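Local coordinates for putative RnfG subunit of electron transport complex (Thermotoga maritima, PDB 3DCZ), which probably carries FMN as part of a membrane-bound complex thought to couple electron transfer to the movement of ions across the membrane, at residues Y85-Y90 with A102-T107; L113-V118 with R140-P145; E49-T54 with P72-V77; G67-P72 with N196-Y201. One frame throughout, in Å; residues are numbered along the deposited sequence. Where two conformers were deposited one is given.

How the interactions relate
All four contacts reach the same antiparallel sheet. Interactions 1, 2 and 4 are buried, while interaction 3 is partly buried, with its centre about 16 Å from the centre of the chain. Interaction 1 is a sheet pairing built on backbone hydrogen bonds. It touches the other three contacts. Interaction 2 adds a loop beside strand 110-120 through a single bridge and an aromatic ring. Interactions 3 and 4 share Pro72 and use strand 67-77, each against a different helix. Neither has a direct hydrogen bond between its segments. Interaction 4 is apolar packing, whereas interaction 3, nearer the surface, adds a bridging water.

Interaction 1. Residues Y85-Y90 with A102-T107; sequences YVLSGY and ACFIKT. With ACT (acetate ion), chain D.
The Tyr85 ring presents its edge to strand 98-107. Phe104 O and Lys106 CB lie near the ring plane, with Lys106 CB 4.4 Å from Tyr85 CE2. An acetate ion, probably from the crystallisation liquor, sits at the same ring's edge and in its plane. Its O atom accepts a 2.6 Å hydrogen bond from Tyr85 OH. The Phe104 ring has Tyr85 O at its edge. Leu87, modelled in two conformers, approaches this ring obliquely, with Leu87 CD2 3.7 Å from Phe104 CD1 in one of them. On the other side of the sheet, Val86 CG2 meets Cys103 CB at 4.0 Å.

The backbones run antiparallel. Tyr85 and Phe104 form a hydrogen-bonded pair, with Tyr85 N 2.8 Å from Phe104 O and the return bond from Phe104 N to Tyr85 O. Leu87 and Ala102 form the next such pair, again with two bonds. Val86 and Cys103 lie between them as a non-hydrogen-bonded pair. There Cys103 CA makes a CA-H...O contact of 3.2 Å with Tyr85 O.

Lys106 turns its amine to Gly110 O and makes a cation-pi contact with Phe111. This is the hairpin of strands 83-90 and 98-107. Its chemistry implies that paired N-H and C=O groups fix the register. The apolar side chains of Leu87, Ala102 and Phe104 pack on helix 188-206, Val86 and Cys103 pack on the other face, and the polar ends of Tyr85 and Lys106 lie at the partly exposed end.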
# COMPACT_ATOMS: atom_id res chain seq x y z
N TYR A 85 0.64 0.86 -9.48
CA TYR A 85 2.01 0.62 -9.05
C TYR A 85 1.94 -0.20 -7.80
O TYR A 85 1.17 0.14 -6.89
CB TYR A 85 2.71 1.97 -8.78
CG TYR A 85 2.82 2.75 -10.05
CD1 TYR A 85 3.91 2.52 -10.91
CD2 TYR A 85 1.82 3.59 -10.47
CE1 TYR A 85 3.99 3.15 -12.13
CE2 TYR A 85 1.91 4.25 -11.69
CZ TYR A 85 3.00 4.02 -12.52
OH TYR A 85 3.09 4.62 -13.74
N VAL A 86 2.72 -1.28 -7.72
CA VAL A 86 2.83 -2.05 -6.49
C VAL A 86 4.27 -1.98 -6.03
O VAL A 86 5.21 -2.18 -6.79
CB VAL A 86 2.36 -3.53 -6.68
CG1 VAL A 86 2.62 -4.33 -5.41
CG2 VAL A 86 0.87 -3.56 -7.10
N LEU A 87 4.41 -1.65 -4.76
CA LEU A 87 5.74 -1.74 -4.15
C LEU A 87 5.63 -2.21 -2.72
O LEU A 87 4.54 -2.54 -2.24
CB LEU A 87 6.51 -0.42 -4.32
CG LEU A 87 5.99 0.85 -3.62
CD1 LEU A 87 6.90 2.03 -3.94
CD2 LEU A 87 4.55 1.18 -4.07
N SER A 88 6.78 -2.32 -2.07
CA SER A 88 6.85 -2.82 -0.71
C SER A 88 7.59 -1.80 0.16
O SER A 88 8.31 -0.92 -0.32
CB SER A 88 7.58 -4.16 -0.75
OG SER A 88 6.72 -5.16 -1.32
N GLY A 89 7.46 -1.98 1.47
CA GLY A 89 8.13 -1.11 2.38
C GLY A 89 8.31 -1.68 3.76
O GLY A 89 7.69 -2.69 4.14
N TYR A 90 9.20 -1.03 4.48
CA TYR A 90 9.59 -1.40 5.83
C TYR A 90 9.70 -0.15 6.71
O TYR A 90 10.17 0.88 6.26
CB TYR A 90 10.98 -2.05 5.80
CG TYR A 90 11.60 -2.26 7.16
CD1 TYR A 90 11.28 -3.36 7.96
CD2 TYR A 90 12.49 -1.31 7.69
CE1 TYR A 90 11.85 -3.50 9.22
CE2 TYR A 90 13.06 -1.46 8.92
CZ TYR A 90 12.73 -2.54 9.68
OH TYR A 90 13.34 -2.61 10.93
N ALA A 102 1.81 -2.65 -1.05
CA ALA A 102 0.74 -1.70 -1.30
C ALA A 102 0.62 -1.40 -2.78
O ALA A 102 1.61 -1.46 -3.49
CB ALA A 102 0.93 -0.42 -0.50
N CYS A 103 -0.59 -1.06 -3.19
CA CYS A 103 -0.90 -0.70 -4.56
C CYS A 103 -1.44 0.74 -4.56
O CYS A 103 -2.38 1.08 -3.83
CB CYS A 103 -1.99 -1.62 -5.16
SG CYS A 103 -2.56 -1.03 -6.78
N PHE A 104 -0.81 1.58 -5.38
CA PHE A 104 -1.21 2.95 -5.59
C PHE A 104 -1.65 3.07 -7.04
O PHE A 104 -1.03 2.51 -7.94
CB PHE A 104 -0.04 3.92 -5.36
CG PHE A 104 0.44 3.95 -3.94
CD1 PHE A 104 1.35 3.01 -3.45
CD2 PHE A 104 -0.00 4.94 -3.09
CE1 PHE A 104 1.75 3.02 -2.11
CE2 PHE A 104 0.46 4.98 -1.74
CZ PHE A 104 1.33 4.00 -1.26
N ILE A 105 -2.68 3.84 -7.26
CA ILE A 105 -3.19 4.07 -8.61
C ILE A 105 -3.08 5.55 -8.94
O ILE A 105 -3.51 6.42 -8.18
CB ILE A 105 -4.63 3.57 -8.75
CG1 ILE A 105 -4.63 2.04 -8.54
CG2 ILE A 105 -5.23 3.95 -10.12
CD1 ILE A 105 -5.99 1.42 -8.34
N LYS A 106 -2.54 5.82 -10.12
CA LYS A 106 -2.29 7.17 -10.56
C LYS A 106 -3.60 7.84 -10.87
O LYS A 106 -4.45 7.33 -11.61
CB LYS A 106 -1.38 7.20 -11.79
CG LYS A 106 -1.02 8.60 -12.25
CD LYS A 106 0.03 9.24 -11.36
CE LYS A 106 0.11 10.76 -11.64
NZ LYS A 106 0.27 11.58 -10.41
N THR A 107 -3.70 9.05 -10.31
CA THR A 107 -4.80 9.98 -10.46
C THR A 107 -4.30 11.29 -11.08
O THR A 107 -3.09 11.59 -11.11
CB THR A 107 -5.38 10.32 -9.07
OG1 THR A 107 -4.30 10.54 -8.15
CG2 THR A 107 -6.22 9.16 -8.58
C ACT D . 1.87 7.79 -14.36
O ACT D . 1.45 6.63 -14.26
OXT ACT D . 1.21 8.50 -15.16
CH3 ACT D . 3.03 8.31 -13.58

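Interaction 2. Residues L113-V118 with R140-P145; sequences LNSVRV and RFFPVP
Phe142 lays its ring against the backbone of Ser115 and Val116, and this is the tight part of the contact. Ser115 CA stands over one face, 3.9 Å from the centroid of the Phe142 ring, in a CH-pi contact. Ser115 OG is over a face too, offset toward the rim. Val116 CB reaches Phe142 CD2 at 3.9 Å. Phe142 CG takes the crowded position between its own backbone N and carbonyl carbon (chi1 60°), which sets Phe142 CG 3.6 Å from Ser115 CA. An alanine here would probably leave a gap beside Ser115 and Val116.

A single antiparallel bridge fixes the loop further along. Leu113 N donates to Val144 O at 2.9 Å, and Val144 N returns a bond to Leu113 O. Leu113 CD2 also presses on Phe141 O at 3.4 Å. Phe141 O and Asn114 O are both buried without a hydrogen-bonding partner.

Packing is looser between Val116 CG2 and Phe141 CB, 4.3 Å apart. Pro143, which follows a cis peptide bond, is partly exposed at the margin. Pro143 CB still comes within 3.4 Å of Leu113 O.

A classic beta bulge at Asn114 and Ser115 sets two residues of strand 110-120 against Cys103 of strand 98-107. Strand 110-120 is one of the two outermost strands of the sheet, with strand 98-107 as its neighbour. The loop leads to helix 146-151. Phe141 packs on helix 188-206, and Ser115 touches helix 22-31.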
# COMPACT_ATOMS: atom_id res chain seq x y z
N LEU A 113 -4.31 5.45 -2.79
CA LEU A 113 -3.93 4.18 -2.17
C LEU A 113 -5.07 3.18 -2.35
O LEU A 113 -6.17 3.37 -1.80
CB LEU A 113 -3.62 4.33 -0.68
CG LEU A 113 -3.31 3.05 0.07
CD1 LEU A 113 -2.11 2.28 -0.56
CD2 LEU A 113 -3.01 3.32 1.55
N ASN A 114 -4.84 2.15 -3.18
CA ASN A 114 -5.90 1.17 -3.45
C ASN A 114 -6.02 0.13 -2.37
O ASN A 114 -7.13 -0.21 -1.98
CB ASN A 114 -5.62 0.47 -4.78
CG ASN A 114 -6.73 -0.49 -5.21
OD1 ASN A 114 -7.82 -0.04 -5.59
ND2 ASN A 114 -6.45 -1.83 -5.20
N SER A 115 -4.89 -0.45 -1.96
CA SER A 115 -4.92 -1.60 -1.06
C SER A 115 -3.57 -1.86 -0.47
O SER A 115 -2.56 -1.39 -0.95
CB SER A 115 -5.44 -2.83 -1.79
OG SER A 115 -5.56 -3.98 -0.98
N VAL A 116 -3.59 -2.60 0.62
CA VAL A 116 -2.41 -2.87 1.42
C VAL A 116 -2.48 -4.30 1.93
O VAL A 116 -3.58 -4.77 2.27
CB VAL A 116 -2.39 -1.95 2.69
CG1 VAL A 116 -1.19 -2.22 3.55
CG2 VAL A 116 -2.50 -0.49 2.30
N ARG A 117 -1.33 -4.97 2.01
CA ARG A 117 -1.24 -6.28 2.66
C ARG A 117 0.06 -6.33 3.42
O ARG A 117 1.12 -6.18 2.82
CB ARG A 117 -1.27 -7.40 1.61
CG ARG A 117 -1.01 -8.80 2.18
CD ARG A 117 -2.24 -9.38 2.83
NE ARG A 117 -2.89 -10.36 1.95
CZ ARG A 117 -4.19 -10.63 1.94
NH1 ARG A 117 -5.05 -9.98 2.72
NH2 ARG A 117 -4.65 -11.55 1.08
N VAL A 118 -0.02 -6.57 4.72
CA VAL A 118 1.15 -6.67 5.57
C VAL A 118 1.50 -8.14 5.60
O VAL A 118 0.64 -8.98 5.93
CB VAL A 118 0.83 -6.12 7.00
CG1 VAL A 118 2.07 -6.15 7.85
CG2 VAL A 118 0.30 -4.69 6.92
N ARG A 140 -8.81 -1.25 7.46
CA ARG A 140 -8.90 0.11 8.00
C ARG A 140 -7.93 1.06 7.28
O ARG A 140 -8.11 2.28 7.35
CB ARG A 140 -8.60 0.14 9.51
CG ARG A 140 -9.58 -0.65 10.38
CD ARG A 140 -10.95 -0.05 10.32
NE ARG A 140 -11.91 -0.65 11.25
CZ ARG A 140 -12.09 -0.28 12.52
NH1 ARG A 140 -11.37 0.67 13.08
NH2 ARG A 140 -13.02 -0.90 13.24
N PHE A 141 -6.95 0.49 6.58
CA PHE A 141 -5.86 1.27 5.95
C PHE A 141 -6.13 1.66 4.48
O PHE A 141 -5.34 2.39 3.89
CB PHE A 141 -4.55 0.48 6.01
CG PHE A 141 -3.97 0.32 7.38
CD1 PHE A 141 -4.53 -0.58 8.27
CD2 PHE A 141 -2.89 1.06 7.78
CE1 PHE A 141 -4.00 -0.76 9.54
CE2 PHE A 141 -2.37 0.90 9.05
CZ PHE A 141 -2.91 -0.01 9.92
N PHE A 142 -7.20 1.16 3.87
CA PHE A 142 -7.46 1.45 2.46
C PHE A 142 -8.92 1.32 2.10
O PHE A 142 -9.68 0.65 2.80
CB PHE A 142 -6.66 0.49 1.59
CG PHE A 142 -7.00 -0.95 1.82
CD1 PHE A 142 -8.01 -1.57 1.10
CD2 PHE A 142 -6.26 -1.70 2.70
CE1 PHE A 142 -8.26 -2.93 1.30
CE2 PHE A 142 -6.52 -3.03 2.89
CZ PHE A 142 -7.51 -3.64 2.18
N PRO A 143 -9.34 1.94 0.99
CA PRO A 143 -8.58 2.82 0.11
C PRO A 143 -8.46 4.23 0.74
O PRO A 143 -9.25 4.58 1.64
CB PRO A 143 -9.42 2.83 -1.16
CG PRO A 143 -10.80 2.67 -0.69
CD PRO A 143 -10.74 1.85 0.57
N VAL A 144 -7.53 5.03 0.23
CA VAL A 144 -7.38 6.42 0.63
C VAL A 144 -7.27 7.26 -0.64
O VAL A 144 -6.45 6.96 -1.53
CB VAL A 144 -6.15 6.64 1.54
CG1 VAL A 144 -5.94 8.14 1.83
CG2 VAL A 144 -6.27 5.82 2.90
N PRO A 145 -8.09 8.32 -0.75
CA PRO A 145 -8.07 9.12 -1.97
C PRO A 145 -6.83 10.05 -2.01
O PRO A 145 -6.11 10.18 -1.02
CB PRO A 145 -9.38 9.89 -1.90
CG PRO A 145 -9.68 10.00 -0.44
CD PRO A 145 -9.08 8.81 0.23

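Interaction 3. Residues E49-T54 with P72-V77; sequences EIVKKT and PLYEFV
Ile50 and Phe76 meet obliquely, with Ile50 CG2 3.5 Å from Phe76 CE2. Ile50 CD1 also touches the ring, at Phe76 CD2. The same methyl that meets Phe76 CE2, Ile50 CG2, is also close to Glu75 O.

Val51 comes at two rings. Val51 CG1 stands 4.0 Å from Tyr74 CE1, and Val51 CG2 lies at the edge of Phe76, near the ring plane. The Tyr74 ring also has Val51 O at its edge.

Thr54 and Pro72 lie alongside each other, pointing opposite ways, with Thr54 CG2 3.7 Å from Pro72 CB. That methyl lies anti to the backbone N (chi1 -55° for OG1), the position from which it meets Pro72. Thr54 CB approaches Tyr74 CD1 obliquely at 3.8 Å. Pro72 CB in turn lies over one face of the Tyr74 ring, toward its rim.

Thr54 OG1 donates to Ile50 O at 2.7 Å, from above the carbonyl plane. Thr54 N reaches the same oxygen from the opposite face. A water links the segments, donating to Thr54 OG1 at 2.8 Å and accepting from Glu75 N.

Helix 44-54 is thus held to strand 67-77 mainly by apolar contacts. The few polar groups have their own partners: the Thr54 hydroxyl is held by Ile50 O and the water, and Tyr74 OH by Gly55 O and Lys24 NZ.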
# COMPACT_ATOMS: atom_id res chain seq x y z
N GLU A 49 2.51 -13.08 -14.61
CA GLU A 49 3.45 -12.91 -15.71
C GLU A 49 4.28 -11.64 -15.54
O GLU A 49 5.50 -11.64 -15.72
CB GLU A 49 2.73 -12.93 -17.05
CG GLU A 49 2.22 -14.34 -17.41
CD GLU A 49 1.29 -14.37 -18.60
OE1 GLU A 49 1.00 -13.30 -19.18
OE2 GLU A 49 0.83 -15.47 -18.96
N ILE A 50 3.61 -10.55 -15.16
CA ILE A 50 4.29 -9.27 -14.97
C ILE A 50 5.28 -9.35 -13.80
O ILE A 50 6.41 -8.87 -13.87
CB ILE A 50 3.27 -8.11 -14.80
CG1 ILE A 50 2.57 -7.80 -16.14
CG2 ILE A 50 3.95 -6.86 -14.22
CD1 ILE A 50 1.38 -6.88 -15.94
N VAL A 51 4.86 -9.95 -12.70
CA VAL A 51 5.75 -10.08 -11.57
C VAL A 51 6.98 -10.93 -11.93
O VAL A 51 8.13 -10.54 -11.61
CB VAL A 51 5.00 -10.70 -10.36
CG1 VAL A 51 5.98 -11.08 -9.29
CG2 VAL A 51 3.93 -9.71 -9.83
N LYS A 52 6.77 -12.06 -12.60
CA LYS A 52 7.89 -12.92 -13.01
C LYS A 52 8.83 -12.22 -13.99
O LYS A 52 10.05 -12.27 -13.85
CB LYS A 52 7.37 -14.26 -13.55
CG LYS A 52 7.02 -15.25 -12.41
CD LYS A 52 6.06 -16.33 -12.84
CE LYS A 52 5.85 -17.38 -11.74
NZ LYS A 52 6.85 -18.48 -11.80
N LYS A 53 8.27 -11.54 -14.98
CA LYS A 53 9.07 -10.79 -15.97
C LYS A 53 9.84 -9.61 -15.34
O LYS A 53 10.96 -9.32 -15.72
CB LYS A 53 8.15 -10.29 -17.08
CG LYS A 53 8.84 -9.50 -18.19
CD LYS A 53 7.81 -9.00 -19.22
CE LYS A 53 8.47 -8.26 -20.38
NZ LYS A 53 7.47 -7.77 -21.39
N THR A 54 9.22 -8.92 -14.40
CA THR A 54 9.86 -7.78 -13.75
C THR A 54 10.94 -8.27 -12.78
O THR A 54 11.99 -7.66 -12.65
CB THR A 54 8.83 -6.94 -12.98
OG1 THR A 54 7.77 -6.53 -13.85
CG2 THR A 54 9.46 -5.69 -12.38
N PRO A 72 11.33 -4.72 -6.81
CA PRO A 72 11.05 -3.81 -7.90
C PRO A 72 9.76 -3.04 -7.80
O PRO A 72 8.83 -3.44 -7.11
CB PRO A 72 10.92 -4.77 -9.12
CG PRO A 72 11.59 -5.98 -8.74
CD PRO A 72 11.46 -6.12 -7.27
N LEU A 73 9.72 -1.92 -8.52
CA LEU A 73 8.48 -1.19 -8.72
C LEU A 73 7.72 -2.00 -9.78
O LEU A 73 8.13 -2.04 -10.94
CB LEU A 73 8.80 0.21 -9.24
CG LEU A 73 7.59 1.06 -9.56
CD1 LEU A 73 6.69 1.22 -8.34
CD2 LEU A 73 8.02 2.40 -10.10
N TYR A 74 6.63 -2.64 -9.41
CA TYR A 74 5.81 -3.38 -10.37
C TYR A 74 4.75 -2.45 -10.94
O TYR A 74 4.05 -1.76 -10.18
CB TYR A 74 5.10 -4.55 -9.69
CG TYR A 74 6.05 -5.55 -9.09
CD1 TYR A 74 6.73 -6.46 -9.89
CD2 TYR A 74 6.29 -5.57 -7.73
CE1 TYR A 74 7.61 -7.40 -9.32
CE2 TYR A 74 7.17 -6.48 -7.16
CZ TYR A 74 7.82 -7.41 -7.95
OH TYR A 74 8.74 -8.34 -7.43
N GLU A 75 4.63 -2.43 -12.27
CA GLU A 75 3.70 -1.57 -12.97
C GLU A 75 2.62 -2.36 -13.66
O GLU A 75 2.89 -3.43 -14.23
CB GLU A 75 4.43 -0.84 -14.07
CG GLU A 75 5.55 0.05 -13.59
CD GLU A 75 6.15 0.85 -14.72
OE1 GLU A 75 5.58 1.90 -15.05
OE2 GLU A 75 7.15 0.41 -15.32
N PHE A 76 1.40 -1.83 -13.61
CA PHE A 76 0.25 -2.49 -14.21
C PHE A 76 -0.64 -1.43 -14.84
O PHE A 76 -0.51 -0.23 -14.55
CB PHE A 76 -0.56 -3.30 -13.18
CG PHE A 76 0.26 -4.25 -12.37
CD1 PHE A 76 0.90 -3.82 -11.22
CD2 PHE A 76 0.41 -5.56 -12.77
CE1 PHE A 76 1.68 -4.71 -10.47
CE2 PHE A 76 1.20 -6.45 -12.03
CZ PHE A 76 1.84 -6.01 -10.88
N VAL A 77 -1.53 -1.90 -15.71
CA VAL A 77 -2.64 -1.12 -16.24
C VAL A 77 -3.93 -1.84 -15.86
O VAL A 77 -4.11 -3.03 -16.18
CB VAL A 77 -2.56 -0.93 -17.78
CG1 VAL A 77 -3.75 -0.07 -18.27
CG2 VAL A 77 -1.23 -0.28 -18.16
O HOH W 1 6.47 -4.06 -14.03

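Interaction 4. Residues G67-P72 with N196-Y201; sequences GVVLGP and NLMYRY
Val69 points its side chain at helix 188-206 and divides its two methyls between helix residues. Val69 CG1, anti to the backbone N (chi1 173°), lies over one face of the Tyr201 ring, 4.0 Å from Tyr201 CG. Val69 CG2 sits 3.6 Å from Leu197 O. It also touches Leu197 CB and is close to Met198 N. Met198 is a selenomethionine. Met198 CG is a looser neighbour of Val69 CG2, at 4.3 Å.

Leu197 has an extended chain beyond CB, with CD1 anti to CA (chi2 175°). This brings Leu197 CD1 to 3.3 Å from Gly67 CA. Gly67, with no side chain, lets that methyl lie close to the strand backbone.

An alanine in place of Val69 would probably open a gap between the strand and the helix and leave the face of Tyr201 without its methyl partner.

Strand 67-77 lies between strands 59-64 and 83-90, and the chain turns a corner at Gly71. On the helix side, Tyr64 touches Val69, Leu197 and Tyr201, while Leu87 touches Val69, Met198 and Tyr201. The helix therefore packs across several neighbouring strands.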
# COMPACT_ATOMS: atom_id res chain seq x y z
N GLY A 67 12.51 4.68 7.29
CA GLY A 67 12.18 3.36 6.77
C GLY A 67 12.80 3.14 5.41
O GLY A 67 13.66 3.92 4.97
N VAL A 68 12.33 2.08 4.76
CA VAL A 68 12.93 1.61 3.51
C VAL A 68 11.83 1.26 2.51
O VAL A 68 10.85 0.61 2.85
CB VAL A 68 13.81 0.35 3.76
CG1 VAL A 68 14.47 -0.10 2.43
CG2 VAL A 68 14.87 0.58 4.83
N VAL A 69 12.01 1.72 1.27
CA VAL A 69 11.15 1.34 0.16
C VAL A 69 11.84 0.27 -0.67
O VAL A 69 13.03 0.37 -0.99
CB VAL A 69 10.80 2.57 -0.70
CG1 VAL A 69 10.06 2.16 -1.97
CG2 VAL A 69 9.98 3.59 0.16
N LEU A 70 11.08 -0.80 -0.90
CA LEU A 70 11.56 -2.02 -1.50
C LEU A 70 10.95 -2.23 -2.87
O LEU A 70 9.76 -2.02 -3.07
CB LEU A 70 11.20 -3.17 -0.59
CG LEU A 70 11.74 -3.08 0.83
CD1 LEU A 70 11.07 -4.13 1.74
CD2 LEU A 70 13.25 -3.32 0.82
N GLY A 71 11.77 -2.67 -3.81
CA GLY A 71 11.30 -2.93 -5.17
C GLY A 71 11.47 -4.39 -5.53
O GLY A 71 11.73 -5.23 -4.67
N PRO A 72 11.33 -4.72 -6.81
CA PRO A 72 11.05 -3.81 -7.90
C PRO A 72 9.76 -3.04 -7.80
O PRO A 72 8.83 -3.44 -7.11
CB PRO A 72 10.92 -4.77 -9.12
CG PRO A 72 11.59 -5.98 -8.74
CD PRO A 72 11.46 -6.12 -7.27
N ASN A 196 3.51 5.88 3.87
CA ASN A 196 3.89 7.23 3.58
C ASN A 196 5.21 7.31 2.80
O ASN A 196 5.38 8.14 1.91
CB ASN A 196 4.00 8.03 4.87
CG ASN A 196 2.67 8.48 5.42
OD1 ASN A 196 1.71 8.71 4.66
ND2 ASN A 196 2.61 8.67 6.74
N LEU A 197 6.16 6.45 3.14
CA LEU A 197 7.41 6.42 2.39
C LEU A 197 7.25 5.95 0.96
O LEU A 197 7.90 6.47 0.04
CB LEU A 197 8.45 5.57 3.13
CG LEU A 197 8.96 6.14 4.46
CD1 LEU A 197 9.89 5.12 5.11
CD2 LEU A 197 9.63 7.47 4.18
N MSE A 198 6.42 4.92 0.76
CA MSE A 198 6.17 4.42 -0.58
C MSE A 198 5.55 5.51 -1.45
O MSE A 198 5.91 5.68 -2.60
CB MSE A 198 5.27 3.18 -0.50
CG MSE A 198 6.03 1.92 -0.17
SE MSE A 198 4.75 0.40 -0.12
CE MSE A 198 4.82 0.66 1.55
N TYR A 199 4.63 6.27 -0.86
CA TYR A 199 4.02 7.41 -1.56
C TYR A 199 5.07 8.47 -1.90
O TYR A 199 5.11 8.96 -3.04
CB TYR A 199 2.89 7.99 -0.73
CG TYR A 199 2.26 9.22 -1.33
CD1 TYR A 199 1.40 9.13 -2.45
CD2 TYR A 199 2.49 10.48 -0.78
CE1 TYR A 199 0.82 10.28 -2.99
CE2 TYR A 199 1.92 11.61 -1.34
CZ TYR A 199 1.08 11.50 -2.43
OH TYR A 199 0.48 12.66 -2.93
N ARG A 200 5.93 8.80 -0.94
CA ARG A 200 7.01 9.73 -1.20
C ARG A 200 7.85 9.29 -2.38
O ARG A 200 8.14 10.07 -3.27
CB ARG A 200 7.89 9.86 0.00
CG ARG A 200 7.41 10.86 0.97
CD ARG A 200 8.45 11.00 2.08
NE ARG A 200 9.76 11.47 1.63
CZ ARG A 200 10.84 11.58 2.42
NH1 ARG A 200 10.81 11.17 3.68
NH2 ARG A 200 11.96 12.06 1.96
N TYR A 201 8.21 8.02 -2.38
CA TYR A 201 9.04 7.48 -3.45
C TYR A 201 8.34 7.57 -4.80
O TYR A 201 8.91 8.05 -5.76
CB TYR A 201 9.44 6.03 -3.12
CG TYR A 201 10.28 5.42 -4.22
CD1 TYR A 201 11.66 5.56 -4.21
CD2 TYR A 201 9.69 4.75 -5.29
CE1 TYR A 201 12.46 5.04 -5.22
CE2 TYR A 201 10.50 4.21 -6.30
CZ TYR A 201 11.88 4.37 -6.24
OH TYR A 201 12.70 3.85 -7.22